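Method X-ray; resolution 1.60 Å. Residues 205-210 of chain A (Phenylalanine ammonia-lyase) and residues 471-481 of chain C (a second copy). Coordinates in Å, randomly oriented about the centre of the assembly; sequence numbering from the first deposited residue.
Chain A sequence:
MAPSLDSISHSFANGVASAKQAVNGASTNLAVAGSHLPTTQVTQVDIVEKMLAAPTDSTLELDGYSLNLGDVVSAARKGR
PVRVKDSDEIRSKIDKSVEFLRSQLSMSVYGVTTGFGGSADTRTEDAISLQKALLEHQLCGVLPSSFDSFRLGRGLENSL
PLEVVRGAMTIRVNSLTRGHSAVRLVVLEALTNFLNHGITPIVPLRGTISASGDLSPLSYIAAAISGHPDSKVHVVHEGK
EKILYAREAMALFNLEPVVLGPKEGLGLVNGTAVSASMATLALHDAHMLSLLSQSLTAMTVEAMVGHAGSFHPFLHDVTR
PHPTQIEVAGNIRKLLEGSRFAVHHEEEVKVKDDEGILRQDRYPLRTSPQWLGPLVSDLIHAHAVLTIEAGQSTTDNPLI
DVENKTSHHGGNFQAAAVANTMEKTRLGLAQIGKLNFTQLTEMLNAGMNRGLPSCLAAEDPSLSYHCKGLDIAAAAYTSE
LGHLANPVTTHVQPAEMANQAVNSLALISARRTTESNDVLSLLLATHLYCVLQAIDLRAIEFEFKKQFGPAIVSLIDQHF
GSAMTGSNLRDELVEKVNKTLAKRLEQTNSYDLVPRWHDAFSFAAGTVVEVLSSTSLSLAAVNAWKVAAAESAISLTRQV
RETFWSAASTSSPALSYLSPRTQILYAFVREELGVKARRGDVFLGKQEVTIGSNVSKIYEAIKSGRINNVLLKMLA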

ATOM      1  N   LEU A 205      22.457  -3.195   9.146  1.00  7.48           N
ATOM      2  CA  LEU A 205      21.599  -2.717   8.072  1.00  8.19           C
ATOM      3  C   LEU A 205      20.388  -1.919   8.630  1.00  8.00           C
ATOM      4  O   LEU A 205      19.916  -0.905   8.055  1.00  9.56           O
ATOM      5  CB  LEU A 205      21.099  -3.946   7.351  1.00  9.42           C
ATOM      6  CG  LEU A 205      20.130  -3.712   6.186  1.00  8.95           C
ATOM      7  CD1 LEU A 205      20.841  -2.978   5.067  1.00  8.88           C
ATOM      8  CD2 LEU A 205      19.563  -5.015   5.709  1.00  8.14           C
ATOM      9  N   ARG A 206      19.851  -2.411   9.751  1.00  8.24           N
ATOM     10  CA  ARG A 206      18.612  -1.915  10.334  1.00  8.88           C
ATOM     11  C   ARG A 206      18.786  -1.349  11.733  1.00  8.14           C
ATOM     12  O   ARG A 206      19.743  -1.666  12.471  1.00  7.77           O
ATOM     13  CB  ARG A 206      17.570  -3.044  10.403  1.00  8.13           C
ATOM     14  CG  ARG A 206      17.162  -3.629   9.074  1.00  6.73           C
ATOM     15  CD  ARG A 206      16.098  -4.658   9.212  1.00 11.30           C
ATOM     16  NE  ARG A 206      15.496  -5.121   7.953  1.00 10.45           N
ATOM     17  CZ  ARG A 206      15.775  -6.301   7.398  1.00 11.30           C
ATOM     18  NH1 ARG A 206      16.705  -7.100   7.941  1.00 15.83           N
ATOM     19  NH2 ARG A 206      15.137  -6.710   6.298  1.00 11.28           N
ATOM     20  N   GLY A 207      17.866  -0.478  12.094  1.00  8.16           N
ATOM     21  CA  GLY A 207      17.788   0.048  13.459  1.00  8.87           C
ATOM     22  C   GLY A 207      17.588   1.545  13.495  1.00 10.05           C
ATOM     23  O   GLY A 207      17.176   2.069  14.519  1.00 11.88           O
ATOM     24  N   THR A 208      17.868   2.244  12.397  1.00  9.95           N
ATOM     25  CA  THR A 208      17.671   3.708  12.405  1.00 10.26           C
ATOM     26  C   THR A 208      16.336   4.112  11.817  1.00  7.23           C
ATOM     27  O   THR A 208      15.827   3.482  10.888  1.00  7.54           O
ATOM     28  CB  THR A 208      18.805   4.498  11.681  1.00 11.85           C
ATOM     29  OG1 THR A 208      18.564   5.909  11.823  1.00 10.60           O
ATOM     30  CG2 THR A 208      18.912   4.138  10.219  1.00 10.54           C
ATOM     31  N   ILE A 209      15.757   5.162  12.399  1.00  8.31           N
ATOM     32  CA  ILE A 209      14.565   5.853  11.874  1.00  7.53           C
ATOM     33  C   ILE A 209      14.920   7.145  11.134  1.00  6.37           C
ATOM     34  O   ILE A 209      14.052   7.869  10.691  1.00  7.36           O
ATOM     35  CB  ILE A 209      13.521   6.153  12.994  1.00  8.69           C
ATOM     36  CG1 ILE A 209      14.132   7.060  14.045  1.00  8.57           C
ATOM     37  CG2 ILE A 209      12.899   4.804  13.561  1.00  8.41           C
ATOM     38  CD1 ILE A 209      13.120   7.275  15.133  1.00  6.99           C
ATOM     39  N   SER A 210      16.232   7.401  10.986  1.00  7.54           N
ATOM     40  CA  SER A 210      16.708   8.528  10.216  1.00  8.27           C
ATOM     41  C   SER A 210      16.137   9.879  10.695  1.00  9.13           C
ATOM     42  O   SER A 210      15.765  10.769   9.880  1.00  9.33           O
ATOM     43  CB  SER A 210      16.479   8.291   8.717  1.00 11.19           C
ATOM     44  OG  SER A 210      17.055   7.073   8.297  1.00  9.61           O
TER
ATOM     45  N   ASP C 471      14.930   1.398  21.844  1.00 11.87           N
ATOM     46  CA  ASP C 471      13.596   1.992  21.681  1.00 10.80           C
ATOM     47  C   ASP C 471      13.433   2.464  20.231  1.00 11.50           C
ATOM     48  O   ASP C 471      12.405   2.245  19.600  1.00 12.01           O
ATOM     49  CB  ASP C 471      13.439   3.155  22.663  1.00 12.26           C
ATOM     50  CG  ASP C 471      11.989   3.543  22.925  1.00 18.70           C
ATOM     51  OD1 ASP C 471      11.065   2.734  22.671  1.00 16.52           O
ATOM     52  OD2 ASP C 471      11.776   4.686  23.477  1.00 17.36           O
ATOM     53  N   ILE C 472      14.438   3.182  19.763  1.00  9.97           N
ATOM     54  CA  ILE C 472      14.476   3.726  18.405  1.00  7.29           C
ATOM     55  C   ILE C 472      14.479   2.590  17.391  1.00  7.47           C
ATOM     56  O   ILE C 472      13.729   2.612  16.411  1.00  9.91           O
ATOM     57  CB  ILE C 472      15.686   4.693  18.248  1.00 10.89           C
ATOM     58  CG1 ILE C 472      15.464   5.929  19.113  1.00  9.52           C
ATOM     59  CG2 ILE C 472      15.920   5.064  16.776  1.00 11.03           C
ATOM     60  CD1 ILE C 472      16.699   6.740  19.371  1.00 11.42           C
ATOM     61  N   ALA C 473      15.348   1.597  17.599  1.00  8.89           N
ATOM     62  CA  ALA C 473      15.443   0.419  16.722  1.00  9.38           C
ATOM     63  C   ALA C 473      14.125  -0.281  16.606  1.00  9.76           C
ATOM     64  O   ALA C 473      13.732  -0.698  15.501  1.00 11.46           O
ATOM     65  CB  ALA C 473      16.502  -0.564  17.261  1.00 12.07           C
ATOM     66  N   ALA C 474      13.423  -0.411  17.746  1.00 11.22           N
ATOM     67  CA  ALA C 474      12.133  -1.096  17.770  1.00 11.02           C
ATOM     68  C   ALA C 474      11.140  -0.345  16.877  1.00 11.27           C
ATOM     69  O   ALA C 474      10.390  -0.959  16.156  1.00  9.47           O
ATOM     70  CB  ALA C 474      11.573  -1.187  19.202  1.00 13.25           C
ATOM     71  N   ALA C 475      11.158   0.983  16.921  1.00  8.65           N
ATOM     72  CA  ALA C 475      10.335   1.779  16.017  1.00  8.52           C
ATOM     73  C   ALA C 475      10.663   1.497  14.550  1.00  6.25           C
ATOM     74  O   ALA C 475       9.758   1.306  13.716  1.00  8.99           O
ATOM     75  CB  ALA C 475      10.483   3.230  16.332  1.00  8.88           C
ATOM     76  N   ALA C 476      11.955   1.504  14.222  1.00  9.22           N
ATOM     77  CA  ALA C 476      12.389   1.236  12.854  1.00  8.84           C
ATOM     78  C   ALA C 476      11.914  -0.135  12.351  1.00  9.61           C
ATOM     79  O   ALA C 476      11.440  -0.267  11.221  1.00 11.18           O
ATOM     80  CB  ALA C 476      13.889   1.334  12.773  1.00 10.12           C
ATOM     81  N   TYR C 477      12.024  -1.139  13.201  1.00  8.03           N
ATOM     82  CA  TYR C 477      11.615  -2.511  12.813  1.00  7.83           C
ATOM     83  C   TYR C 477      10.130  -2.505  12.541  1.00  8.03           C
ATOM     84  O   TYR C 477       9.680  -3.059  11.541  1.00 10.65           O
ATOM     85  CB  TYR C 477      12.008  -3.545  13.844  1.00  8.54           C
ATOM     86  CG  TYR C 477      13.452  -3.591  14.222  1.00  8.84           C
ATOM     87  CD1 TYR C 477      14.486  -3.379  13.289  1.00  8.19           C
ATOM     88  CD2 TYR C 477      13.823  -3.916  15.522  1.00  8.66           C
ATOM     89  CE1 TYR C 477      15.843  -3.434  13.687  1.00 10.14           C
ATOM     90  CE2 TYR C 477      15.145  -3.973  15.919  1.00 10.52           C
ATOM     91  CZ  TYR C 477      16.165  -3.752  14.991  1.00 10.46           C
ATOM     92  OH  TYR C 477      17.476  -3.812  15.313  1.00 10.98           O
ATOM     93  N   THR C 478       9.376  -1.847  13.412  1.00  6.82           N
ATOM     94  CA  THR C 478       7.917  -1.771  13.308  1.00  7.86           C
ATOM     95  C   THR C 478       7.489  -1.048  12.021  1.00  8.82           C
ATOM     96  O   THR C 478       6.570  -1.475  11.324  1.00  9.66           O
ATOM     97  CB  THR C 478       7.358  -1.107  14.593  1.00  6.97           C
ATOM     98  OG1 THR C 478       7.762  -1.912  15.706  1.00  9.34           O
ATOM     99  CG2 THR C 478       5.880  -1.068  14.518  1.00 10.02           C
ATOM    100  N   SER C 479       8.144   0.063  11.708  1.00 10.38           N
ATOM    101  CA  SER C 479       7.835   0.806  10.492  1.00  8.20           C
ATOM    102  C   SER C 479       8.034  -0.098   9.277  1.00  9.08           C
ATOM    103  O   SER C 479       7.240  -0.143   8.346  1.00  8.42           O
ATOM    104  CB  SER C 479       8.739   2.004  10.383  1.00 10.24           C
ATOM    105  OG  SER C 479       8.456   2.936  11.402  1.00  8.81           O
ATOM    106  N   GLU C 480       9.171  -0.790   9.297  1.00  8.56           N
ATOM    107  CA  GLU C 480       9.535  -1.681   8.167  1.00 10.37           C
ATOM    108  C   GLU C 480       8.502  -2.786   7.980  1.00  9.82           C
ATOM    109  O   GLU C 480       8.059  -3.067   6.854  1.00 10.52           O
ATOM    110  CB  GLU C 480      10.934  -2.234   8.337  1.00 10.49           C
ATOM    111  CG  GLU C 480      11.368  -3.037   7.138  1.00 10.39           C
ATOM    112  CD  GLU C 480      12.876  -3.333   7.067  1.00 10.19           C
ATOM    113  OE1 GLU C 480      13.707  -2.661   7.765  1.00 10.96           O
ATOM    114  OE2 GLU C 480      13.214  -4.243   6.305  1.00 10.66           O
ATOM    115  N   LEU C 481       8.041  -3.396   9.082  1.00  8.83           N
ATOM    116  CA  LEU C 481       6.952  -4.376   9.008  1.00  9.54           C
ATOM    117  C   LEU C 481       5.647  -3.834   8.361  1.00  9.28           C
ATOM    118  O   LEU C 481       4.919  -4.564   7.667  1.00  9.13           O
ATOM    119  CB  LEU C 481       6.608  -4.924  10.378  1.00 10.48           C
ATOM    120  CG  LEU C 481       7.628  -5.867  10.964  1.00 10.02           C
ATOM    121  CD1 LEU C 481       7.390  -6.032  12.465  1.00 10.52           C
ATOM    122  CD2 LEU C 481       7.726  -7.173  10.230  1.00 10.27           C
TER
HETATM  123  O   HOH W   1      19.627  -4.146  13.675  1.00  5.83           O

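The apolar centre forms where Ile A209, its CA-CB bond directed toward chain C, meets one side of the helix 471-481. With chi1 at 61° (p) and chi2 at -177° (t), its side chain reaches three residues of the helix: CG2 lies 3.7 Å from Ala C476 CB and 4.0 Å from Ala C475 CB, and CG1 lies 3.8 Å from Ile C472 CG2. The methyl side chains of the two alanines keep the helix surface low, so the isoleucine approaches the backbone itself, its CG2 coming to 3.5 Å from Ala C476 N. The approach is packing, since a methyl carbon accepts no hydrogen bond; the nitrogen keeps its helical bond to Ile C472 O at 3.0 Å.

Beside this centre the loop backbone runs close to the helix. Ala C476 CB is 3.5 Å from Thr A208 O and 3.8 Å from Gly A207 C. The CA atoms of Gly A207 and Ala C473 are 4.0 Å apart, and a CA-H...O contact joins Ala C473 CA to Gly A207 O at 3.3 Å, with 147° at the hydrogen. Glycine suits its position chiefly for backbone reasons: at phi/psi 135/-18 a CB would be jammed against the preceding carbonyl oxygen. The CA-CB bond of Thr A208 points away from the helix, and its OG1 instead accepts a hydrogen bond from Ser A210 N at 2.9 Å, bracing the loop.

Toward the polar edge, Arg A206 CB packs against the ring edge of Tyr C477, 3.7 Å from CE1. A water links the same residues, donating to Arg A206 O at 2.8 Å and lying 2.7 Å from Tyr C477 OH. The extended arginine, chi2 and chi3 both t, carries its guanidinium to Glu C480. In this salt bridge NE donates to OE2 at 2.9 Å (151°) and weakly to OE1 at 3.0 Å, and NH2 donates to OE2 at 3.1 Å. The stretches together bury 420 Å².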